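Local coordinates for N-acetyltransferase domain-containing protein (Xanthomonas campestris pv. campestris, PDB 2OZH), which probably acts as an acyltransferase of the GNAT family, moving an acyl group other than aminoacyl, although its substrate is not known, at residues 3-7 with 84-90; 29-34 with 138-142; 66-72 with 103-109. All blocks are in the same frame, centred on the assembly; numbering follows the deposited sequence.

Contact 1. Residues 3-7 with 84-90; sequences PHVHV and RGYSKAL. With SO4 (sulfate ion), chain B.
The ring of Tyr86 has Val5 over one face, where CG2 stands 4.0 Å above the plane and offset toward the rim, while CB of Arg84 covers the opposite face. Pro3 comes in the ring plane at the edge, its CB 3.5 Å from Tyr86 CE1. With CG anti to its carbonyl carbon (chi1 -58°), Tyr86 turns from the first turn of helix 86-96 toward the N-terminal segment. Pro3 CB also lies close to the carbonyl oxygen of Arg84, at 3.0 Å. Farther along, Val5 CG1 meets Ala89 CB at 3.8 Å, and Val7 CG2 bridges Ala89 and Leu90, reaching Leu90 CD1 at 3.7 Å. Thus alternate residues of 3-7 line the helix, whereas His4 and His6 point away. A water links the two segments, donating to the backbone O of His4 at 2.6 Å and hydrogen-bonded to Tyr86 OH.

The Gly83-Arg84-Gly85 run before the helix is consistent with the acetyl-CoA pyrophosphate loop of GNAT enzymes. A sulfate, probably from the crystallisation liquor, sits at this helix start, bound by Ser87 N at 3.0 Å (162° at the hydrogen), by Ser87 OG at 2.7 Å and by Gly83 N. The contact is therefore two-sided: its apolar flank packs the N-terminal segment against the helix, while backbone N-H groups and a hydroxyl form an anion site, consistent with one for a cofactor phosphate.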
loop_
_atom_site.group_PDB
_atom_site.type_symbol
_atom_site.label_atom_id
_atom_site.label_comp_id
_atom_site.label_asym_id
_atom_site.label_seq_id
_atom_site.Cartn_x
_atom_site.Cartn_y
_atom_site.Cartn_z
ATOM N N PRO A 3 10.311 28.770 -0.525
ATOM C CA PRO A 3 10.900 28.133 0.646
ATOM C C PRO A 3 12.328 27.728 0.425
ATOM O O PRO A 3 12.702 27.317 -0.670
ATOM C CB PRO A 3 10.051 26.862 0.820
ATOM C CG PRO A 3 9.574 26.539 -0.487
ATOM C CD PRO A 3 9.335 27.878 -1.175
ATOM N N HIS A 4 13.131 27.814 1.469
ATOM C CA HIS A 4 14.431 27.202 1.430
ATOM C C HIS A 4 14.264 25.935 2.284
ATOM O O HIS A 4 14.369 26.003 3.494
ATOM C CB HIS A 4 15.469 28.170 2.002
ATOM C CG HIS A 4 15.366 29.564 1.453
ATOM N ND1 HIS A 4 14.961 29.837 0.162
ATOM C CD2 HIS A 4 15.619 30.763 2.029
ATOM C CE1 HIS A 4 14.969 31.145 -0.031
ATOM N NE2 HIS A 4 15.371 31.730 1.084
ATOM N N VAL A 5 13.980 24.810 1.639
ATOM C CA VAL A 5 13.813 23.526 2.355
ATOM C C VAL A 5 14.508 22.422 1.616
ATOM O O VAL A 5 14.418 22.310 0.397
ATOM C CB VAL A 5 12.309 23.177 2.590
ATOM C CG1 VAL A 5 11.569 23.014 1.249
ATOM C CG2 VAL A 5 12.101 21.971 3.458
ATOM N N HIS A 6 15.159 21.533 2.358
ATOM C CA HIS A 6 15.793 20.401 1.739
ATOM C C HIS A 6 14.850 19.214 1.806
ATOM O O HIS A 6 14.323 18.901 2.882
ATOM C CB HIS A 6 17.040 20.008 2.534
ATOM C CG HIS A 6 18.069 21.069 2.619
ATOM N ND1 HIS A 6 18.851 21.430 1.542
ATOM C CD2 HIS A 6 18.467 21.841 3.652
ATOM C CE1 HIS A 6 19.683 22.384 1.922
ATOM N NE2 HIS A 6 19.463 22.660 3.194
ATOM N N VAL A 7 14.648 18.499 0.686
ATOM C CA VAL A 7 13.798 17.328 0.646
ATOM C C VAL A 7 14.689 16.138 0.371
ATOM O O VAL A 7 15.494 16.153 -0.578
ATOM C CB VAL A 7 12.686 17.426 -0.438
ATOM C CG1 VAL A 7 11.860 16.163 -0.425
ATOM C CG2 VAL A 7 11.788 18.650 -0.127
ATOM N N ARG A 84 4.822 28.041 4.369
ATOM C CA ARG A 84 6.061 28.335 3.687
ATOM C C ARG A 84 6.298 27.489 2.456
ATOM O O ARG A 84 7.357 27.543 1.871
ATOM C CB ARG A 84 7.230 28.196 4.662
ATOM C CG ARG A 84 7.187 29.214 5.747
ATOM C CD ARG A 84 8.248 28.941 6.787
ATOM N NE ARG A 84 8.401 29.986 7.795
ATOM C CZ ARG A 84 9.325 30.953 7.763
ATOM N NH1 ARG A 84 10.193 31.066 6.757
ATOM N NH2 ARG A 84 9.367 31.834 8.758
ATOM N N GLY A 85 5.341 26.659 2.083
ATOM C CA GLY A 85 5.467 25.798 0.942
ATOM C C GLY A 85 6.108 24.459 1.199
ATOM O O GLY A 85 6.386 23.729 0.228
ATOM N N TYR A 86 6.324 24.106 2.467
ATOM C CA TYR A 86 7.003 22.825 2.752
ATOM C C TYR A 86 6.147 21.600 2.388
ATOM O O TYR A 86 6.708 20.621 1.849
ATOM C CB TYR A 86 7.489 22.795 4.204
ATOM C CG TYR A 86 8.433 23.894 4.616
ATOM C CD1 TYR A 86 9.120 24.671 3.669
ATOM C CD2 TYR A 86 8.694 24.152 5.941
ATOM C CE1 TYR A 86 9.969 25.675 4.060
ATOM C CE2 TYR A 86 9.556 25.139 6.336
ATOM C CZ TYR A 86 10.204 25.913 5.384
ATOM O OH TYR A 86 11.033 26.888 5.812
ATOM N N SER A 87 4.823 21.629 2.589
ATOM C CA SER A 87 3.940 20.510 2.157
ATOM C C SER A 87 4.048 20.304 0.670
ATOM O O SER A 87 4.181 19.169 0.172
ATOM C CB SER A 87 2.447 20.752 2.476
ATOM O OG SER A 87 2.160 20.530 3.837
ATOM N N LYS A 88 3.949 21.403 -0.076
ATOM C CA LYS A 88 4.010 21.362 -1.509
ATOM C C LYS A 88 5.372 20.849 -1.951
ATOM O O LYS A 88 5.461 20.117 -2.906
ATOM C CB LYS A 88 3.749 22.758 -2.128
ATOM C CG LYS A 88 4.005 22.821 -3.668
ATOM C CD LYS A 88 3.930 24.235 -4.257
ATOM C CE LYS A 88 3.875 24.210 -5.782
ATOM N NZ LYS A 88 5.247 24.049 -6.357
ATOM N N ALA A 89 6.441 21.243 -1.262
ATOM C CA ALA A 89 7.768 20.778 -1.661
ATOM C C ALA A 89 7.824 19.253 -1.557
ATOM O O ALA A 89 8.360 18.552 -2.439
ATOM C CB ALA A 89 8.870 21.425 -0.815
ATOM N N LEU A 90 7.263 18.723 -0.480
ATOM C CA LEU A 90 7.285 17.291 -0.332
ATOM C C LEU A 90 6.360 16.599 -1.339
ATOM O O LEU A 90 6.736 15.590 -1.928
ATOM C CB LEU A 90 7.012 16.889 1.119
ATOM C CG LEU A 90 8.237 16.791 2.033
ATOM C CD1 LEU A 90 8.923 18.124 2.212
ATOM C CD2 LEU A 90 7.893 16.226 3.345
HETATM S S SO4 B . 1.962 24.110 4.289
HETATM O O1 SO4 B . 1.168 24.785 3.282
HETATM O O2 SO4 B . 1.189 22.899 4.564
HETATM O O3 SO4 B . 3.156 23.883 3.546
HETATM O O4 SO4 B . 2.008 24.822 5.559
HETATM O O HOH W 1 12.964 28.020 4.483
#

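Contact 2. Residues 29-34 with 138-142; sequences WAKDIP and GLYST
Tyr140 lays one face of its ring along Ile33, whose CG1 rides 3.8 Å above the plane, offset toward the rim. The two side chains run side by side and point the same way. Two beta turns meet here: a type II turn, Ala30 to Ile33, in the loop that leads into helix 35-43 of the GNAT fold, and a type I turn, Gly138 to Ser141, in the C-terminal tail.

Tyr140 CG lies anti to its carbonyl carbon (chi1 -49°), which lays the ring against Ile33. The overlap begins at the backbone, with Ile33 CA in a CH-pi contact 4.0 Å from the Tyr140 ring centroid and 29° off the normal, and continues out to Ile33 CD1 near the hydroxyl. Pro34 CD adds an apolar touch at Tyr140 CD1, the two side chains meeting at about a right angle. At the ring edge, in plane, lies the carbonyl oxygen of Lys31, 3.4 Å from Tyr140 CD2, so a polar atom faces a C-H edge. The ring is wedged further by Leu37 of helix 35-43 and by Thr68 of the second subunit, which also packs on Ile33; Tyr140 thus packs both on helix 35-43 and on the second subunit.

Polar links complete the contact. A water donates to Lys31 O at 2.7 Å and accepts from Tyr140 N, and another water receives the N-H of Gly138 and donates weakly to Trp29 O. The positive phi of Asp32 fits the third position of its type II turn, and its carboxylate reaches the tail directly. There Ser141 OG donates to Asp32 OD2 over 2.8 Å, arriving on the anti side of that oxygen and 18° out of the carboxylate plane.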
loop_
_atom_site.group_PDB
_atom_site.type_symbol
_atom_site.label_atom_id
_atom_site.label_comp_id
_atom_site.label_asym_id
_atom_site.label_seq_id
_atom_site.Cartn_x
_atom_site.Cartn_y
_atom_site.Cartn_z
ATOM N N TRP A 29 -4.656 9.719 13.466
ATOM C CA TRP A 29 -4.513 8.476 12.758
ATOM C C TRP A 29 -3.406 7.605 13.335
ATOM O O TRP A 29 -3.400 6.409 13.151
ATOM C CB TRP A 29 -4.268 8.698 11.242
ATOM C CG TRP A 29 -2.938 9.337 10.892
ATOM C CD1 TRP A 29 -1.758 8.691 10.750
ATOM C CD2 TRP A 29 -2.663 10.717 10.671
ATOM N NE1 TRP A 29 -0.749 9.577 10.418
ATOM C CE2 TRP A 29 -1.278 10.832 10.388
ATOM C CE3 TRP A 29 -3.442 11.885 10.688
ATOM C CZ2 TRP A 29 -0.666 12.059 10.101
ATOM C CZ3 TRP A 29 -2.817 13.098 10.407
ATOM C CH2 TRP A 29 -1.463 13.169 10.112
ATOM N N ALA A 30 -2.455 8.199 14.043
ATOM C CA ALA A 30 -1.376 7.421 14.618
ATOM C C ALA A 30 -1.229 7.653 16.103
ATOM O O ALA A 30 -0.186 7.373 16.680
ATOM C CB ALA A 30 -0.067 7.709 13.888
ATOM N N LYS A 31 -2.295 8.125 16.754
ATOM C CA LYS A 31 -2.283 8.357 18.191
ATOM C C LYS A 31 -1.735 7.143 18.935
ATOM O O LYS A 31 -2.205 6.004 18.729
ATOM C CB LYS A 31 -3.702 8.683 18.714
ATOM C CG LYS A 31 -3.735 9.052 20.191
ATOM C CD LYS A 31 -5.162 9.326 20.690
ATOM C CE LYS A 31 -5.182 9.516 22.199
ATOM N NZ LYS A 31 -6.545 9.899 22.694
ATOM N N ASP A 32 -0.750 7.382 19.799
ATOM C CA ASP A 32 -0.149 6.369 20.668
ATOM C C ASP A 32 0.667 5.306 19.932
ATOM O O ASP A 32 1.057 4.308 20.526
ATOM C CB ASP A 32 -1.201 5.721 21.583
ATOM C CG ASP A 32 -1.744 6.678 22.623
ATOM O OD1 ASP A 32 -0.965 7.491 23.159
ATOM O OD2 ASP A 32 -2.960 6.607 22.930
ATOM N N ILE A 33 1.012 5.540 18.667
ATOM C CA ILE A 33 1.783 4.545 17.906
ATOM C C ILE A 33 3.121 4.264 18.621
ATOM O O ILE A 33 3.818 5.210 19.048
ATOM C CB ILE A 33 2.024 4.992 16.447
ATOM C CG1 ILE A 33 2.641 3.839 15.633
ATOM C CG2 ILE A 33 2.862 6.273 16.349
ATOM C CD1 ILE A 33 2.678 4.072 14.158
ATOM N N PRO A 34 3.484 2.978 18.792
ATOM C CA PRO A 34 4.800 2.704 19.394
ATOM C C PRO A 34 5.979 3.052 18.524
ATOM O O PRO A 34 5.908 2.989 17.306
ATOM C CB PRO A 34 4.784 1.189 19.659
ATOM C CG PRO A 34 3.321 0.808 19.592
ATOM C CD PRO A 34 2.686 1.738 18.610
ATOM N N GLY A 138 -7.797 3.902 16.123
ATOM C CA GLY A 138 -7.581 3.865 17.572
ATOM C C GLY A 138 -7.017 2.544 18.085
ATOM O O GLY A 138 -7.074 2.257 19.285
ATOM N N LEU A 139 -6.433 1.739 17.193
ATOM C CA LEU A 139 -5.762 0.486 17.586
ATOM C C LEU A 139 -4.712 0.627 18.695
ATOM O O LEU A 139 -4.540 -0.251 19.518
ATOM C CB LEU A 139 -5.060 -0.123 16.356
ATOM C CG LEU A 139 -4.290 -1.439 16.524
ATOM C CD1 LEU A 139 -5.160 -2.526 17.074
ATOM C CD2 LEU A 139 -3.738 -1.856 15.190
ATOM N N TYR A 140 -3.931 1.706 18.644
ATOM C CA TYR A 140 -2.781 1.825 19.547
ATOM C C TYR A 140 -3.145 2.329 20.936
ATOM O O TYR A 140 -2.308 2.303 21.832
ATOM C CB TYR A 140 -1.698 2.764 18.973
ATOM C CG TYR A 140 -1.343 2.456 17.540
ATOM C CD1 TYR A 140 -0.957 1.184 17.152
ATOM C CD2 TYR A 140 -1.406 3.448 16.570
ATOM C CE1 TYR A 140 -0.654 0.917 15.847
ATOM C CE2 TYR A 140 -1.106 3.182 15.252
ATOM C CZ TYR A 140 -0.749 1.923 14.905
ATOM O OH TYR A 140 -0.478 1.660 13.579
ATOM N N SER A 141 -4.343 2.856 21.080
ATOM C CA SER A 141 -4.760 3.421 22.359
ATOM C C SER A 141 -5.377 2.263 23.124
ATOM O O SER A 141 -6.388 1.709 22.705
ATOM C CB SER A 141 -5.724 4.555 22.113
ATOM O OG SER A 141 -5.047 5.586 21.409
ATOM N N THR A 142 -4.711 1.863 24.202
ATOM C CA THR A 142 -5.032 0.609 24.886
ATOM C C THR A 142 -4.415 -0.565 24.121
ATOM O O THR A 142 -5.132 -1.356 23.498
HETATM O O HOH W 2 -5.250 5.372 15.343
HETATM O O HOH W 3 -4.385 4.670 17.905
HETATM O O HOH W 4 -3.691 4.809 25.347
#

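Contact 3. Residues 66-72 with 103-109; sequences YATFAYL and LRRFSLA. With EDO (1,2-ethanediol), chain E.
Strands 69-77 and 105-109 are the parallel strands of the beta-alpha-beta unit that carries the cofactor-binding core of GNAT folds, joined through helix 86-96. The axes of segments 69-72 and 105-109 approach to 4.6 Å at 21°, with Phe69, Ala70 and Tyr71 opposite Arg105, Phe106 and Ser107. Arg105 N gives to Thr68 O, and Ala70 N to Arg105 O at 3.0 Å. Ser107 N follows, 2.8 Å from Ala70 O, and Leu72 N ends the ladder on Ser107 O.

On the side toward helix 86-96, Ala70 CB sits 3.6 Å over the Phe106 ring centre, 12° from its normal, a CH-pi contact; Leu103 CD1 touches the same methyl. The ring is set there by Phe106 CG lying anti to N (chi1 -153°), and Val94 and Met95 of the helix pack against it. The other face carries Phe69, Tyr71, Arg105 and Ser107 toward the second subunit. Arg105 NH1 forms a salt bridge with Glu133 of that chain, whose antiparallel strand extends the sheet beyond 105-109; Phe69 stacks with Tyr71 of the second subunit, and Tyr71 with its Phe69.

Past Leu72 a water replaces the direct bond, consistent with the splaying of these strands in GNAT enzymes, where acetyl-CoA enters. This water donates to Leu72 O at 2.6 Å and accepts from Ala109 N, while O2 of 1,2-ethanediol, probably a crystallisation additive, donates to Ala109 O at 2.7 Å.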
loop_
_atom_site.group_PDB
_atom_site.type_symbol
_atom_site.label_atom_id
_atom_site.label_comp_id
_atom_site.label_asym_id
_atom_site.label_seq_id
_atom_site.Cartn_x
_atom_site.Cartn_y
_atom_site.Cartn_z
ATOM N N TYR A 66 6.540 0.279 -6.128
ATOM C CA TYR A 66 7.335 1.007 -7.116
ATOM C C TYR A 66 7.039 0.534 -8.523
ATOM O O TYR A 66 7.905 0.579 -9.426
ATOM C CB TYR A 66 8.843 0.921 -6.805
ATOM C CG TYR A 66 9.111 1.180 -5.347
ATOM C CD1 TYR A 66 8.703 2.357 -4.739
ATOM C CD2 TYR A 66 9.678 0.206 -4.544
ATOM C CE1 TYR A 66 8.844 2.556 -3.369
ATOM C CE2 TYR A 66 9.858 0.401 -3.169
ATOM C CZ TYR A 66 9.414 1.578 -2.588
ATOM O OH TYR A 66 9.577 1.794 -1.226
ATOM N N ALA A 67 5.802 0.081 -8.736
ATOM C CA ALA A 67 5.408 -0.499 -10.008
ATOM C C ALA A 67 3.953 -0.316 -10.388
ATOM O O ALA A 67 3.668 0.112 -11.512
ATOM C CB ALA A 67 5.758 -1.972 -10.026
ATOM N N THR A 68 3.049 -0.613 -9.457
ATOM C CA THR A 68 1.620 -0.624 -9.724
ATOM C C THR A 68 0.763 0.183 -8.741
ATOM O O THR A 68 -0.311 0.619 -9.116
ATOM C CB THR A 68 1.032 -2.043 -9.790
ATOM O OG1 THR A 68 0.998 -2.644 -8.480
ATOM C CG2 THR A 68 1.781 -2.904 -10.789
ATOM N N PHE A 69 1.223 0.344 -7.499
ATOM C CA PHE A 69 0.398 0.850 -6.416
ATOM C C PHE A 69 1.236 1.632 -5.437
ATOM O O PHE A 69 2.368 1.251 -5.136
ATOM C CB PHE A 69 -0.240 -0.314 -5.644
ATOM C CG PHE A 69 -1.004 0.134 -4.423
ATOM C CD1 PHE A 69 -2.327 0.537 -4.498
ATOM C CD2 PHE A 69 -0.381 0.152 -3.171
ATOM C CE1 PHE A 69 -2.983 0.972 -3.357
ATOM C CE2 PHE A 69 -1.048 0.577 -2.057
ATOM C CZ PHE A 69 -2.354 0.979 -2.149
ATOM N N ALA A 70 0.676 2.730 -4.930
ATOM C CA ALA A 70 1.265 3.440 -3.791
ATOM C C ALA A 70 0.166 3.954 -2.882
ATOM O O ALA A 70 -0.932 4.260 -3.335
ATOM C CB ALA A 70 2.132 4.604 -4.239
ATOM N N TYR A 71 0.531 4.106 -1.604
ATOM C CA TYR A 71 -0.332 4.660 -0.575
ATOM C C TYR A 71 0.446 5.754 0.145
ATOM O O TYR A 71 1.572 5.519 0.563
ATOM C CB TYR A 71 -0.759 3.555 0.425
ATOM C CG TYR A 71 -1.481 4.062 1.647
ATOM C CD1 TYR A 71 -2.792 4.491 1.592
ATOM C CD2 TYR A 71 -0.826 4.124 2.829
ATOM C CE1 TYR A 71 -3.423 4.984 2.758
ATOM C CE2 TYR A 71 -1.435 4.622 3.983
ATOM C CZ TYR A 71 -2.715 5.027 3.920
ATOM O OH TYR A 71 -3.293 5.542 5.102
ATOM N N LEU A 72 -0.153 6.926 0.286
ATOM C CA LEU A 72 0.430 8.074 0.969
ATOM C C LEU A 72 -0.169 8.200 2.343
ATOM O O LEU A 72 -1.363 8.167 2.515
ATOM C CB LEU A 72 0.106 9.329 0.163
ATOM C CG LEU A 72 0.593 10.670 0.714
ATOM C CD1 LEU A 72 2.126 10.745 0.659
ATOM C CD2 LEU A 72 -0.065 11.845 -0.022
ATOM N N LEU A 103 2.102 4.581 -12.074
ATOM C CA LEU A 103 1.348 3.710 -11.217
ATOM C C LEU A 103 -0.105 3.658 -11.629
ATOM O O LEU A 103 -0.676 4.688 -12.009
ATOM C CB LEU A 103 1.434 4.231 -9.770
ATOM C CG LEU A 103 2.819 4.381 -9.149
ATOM C CD1 LEU A 103 2.712 4.948 -7.752
ATOM C CD2 LEU A 103 3.562 3.044 -9.099
ATOM N N ARG A 104 -0.712 2.497 -11.500
ATOM C CA ARG A 104 -2.121 2.322 -11.772
ATOM C C ARG A 104 -2.972 3.034 -10.734
ATOM O O ARG A 104 -3.999 3.654 -11.057
ATOM C CB ARG A 104 -2.442 0.837 -11.777
ATOM C CG ARG A 104 -3.776 0.570 -12.335
ATOM C CD ARG A 104 -3.788 -0.801 -12.940
ATOM N NE ARG A 104 -5.159 -1.041 -13.287
ATOM C CZ ARG A 104 -6.078 -1.338 -12.375
ATOM N NH1 ARG A 104 -5.740 -1.488 -11.095
ATOM N NH2 ARG A 104 -7.317 -1.511 -12.746
ATOM N N ARG A 105 -2.559 2.935 -9.462
ATOM C CA ARG A 105 -3.333 3.514 -8.367
ATOM C C ARG A 105 -2.426 4.102 -7.308
ATOM O O ARG A 105 -1.490 3.427 -6.839
ATOM C CB ARG A 105 -4.213 2.456 -7.709
ATOM C CG ARG A 105 -5.325 3.087 -6.846
ATOM C CD ARG A 105 -6.048 2.096 -5.992
ATOM N NE ARG A 105 -6.618 0.955 -6.694
ATOM C CZ ARG A 105 -7.910 0.685 -6.872
ATOM N NH1 ARG A 105 -8.911 1.491 -6.502
ATOM N NH2 ARG A 105 -8.183 -0.459 -7.442
ATOM N N PHE A 106 -2.736 5.330 -6.920
ATOM C CA PHE A 106 -2.081 6.010 -5.792
ATOM C C PHE A 106 -3.237 6.400 -4.873
ATOM O O PHE A 106 -4.129 7.150 -5.288
ATOM C CB PHE A 106 -1.309 7.231 -6.283
ATOM C CG PHE A 106 -0.132 7.633 -5.439
ATOM C CD1 PHE A 106 -0.143 7.525 -4.061
ATOM C CD2 PHE A 106 0.987 8.138 -6.065
ATOM C CE1 PHE A 106 0.974 7.890 -3.322
ATOM C CE2 PHE A 106 2.102 8.513 -5.358
ATOM C CZ PHE A 106 2.087 8.422 -3.976
ATOM N N SER A 107 -3.235 5.869 -3.661
ATOM C CA SER A 107 -4.348 6.032 -2.721
ATOM C C SER A 107 -3.949 6.807 -1.468
ATOM O O SER A 107 -2.786 6.830 -1.092
ATOM C CB SER A 107 -4.828 4.654 -2.274
ATOM O OG SER A 107 -5.287 3.879 -3.383
ATOM N N LEU A 108 -4.943 7.416 -0.837
ATOM C CA LEU A 108 -4.751 8.089 0.451
ATOM C C LEU A 108 -6.108 8.185 1.149
ATOM O O LEU A 108 -7.140 7.993 0.522
ATOM C CB LEU A 108 -4.137 9.465 0.262
ATOM C CG LEU A 108 -4.920 10.520 -0.502
ATOM C CD1 LEU A 108 -6.010 11.155 0.385
ATOM C CD2 LEU A 108 -3.953 11.591 -1.026
ATOM N N ALA A 109 -6.066 8.484 2.450
ATOM C CA ALA A 109 -7.270 8.841 3.218
ATOM C C ALA A 109 -7.037 10.167 3.914
ATOM O O ALA A 109 -5.966 10.337 4.496
ATOM C CB ALA A 109 -7.548 7.788 4.234
HETATM C C1 EDO E . -1.661 12.130 3.891
HETATM O O1 EDO E . -1.166 11.758 5.192
HETATM C C2 EDO E . -3.036 11.580 3.649
HETATM O O2 EDO E . -4.011 12.238 4.464
HETATM O O HOH W 5 -3.524 8.279 3.982
#

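Contacts 1 and 3 work on the same sheet and share helix 86-96: contact 1 fastens its start to the N-terminal segment, and contact 3 joins the strands on either side of it in sequence. Their centres are 22 Å apart, with nearest atoms about 7 Å apart. Sulfate in contact 1 and ethanediol in contact 3, both probably from the crystallisation liquor, may mark the phosphate end and the strand cleft of one cofactor site. Contact 2 lies on the opposite side of the chain's centre from contact 1, with 28 Å between their centres. Within one chain contacts 2 and 3 do not touch, with centres 24 Å apart, but both reach the second subunit.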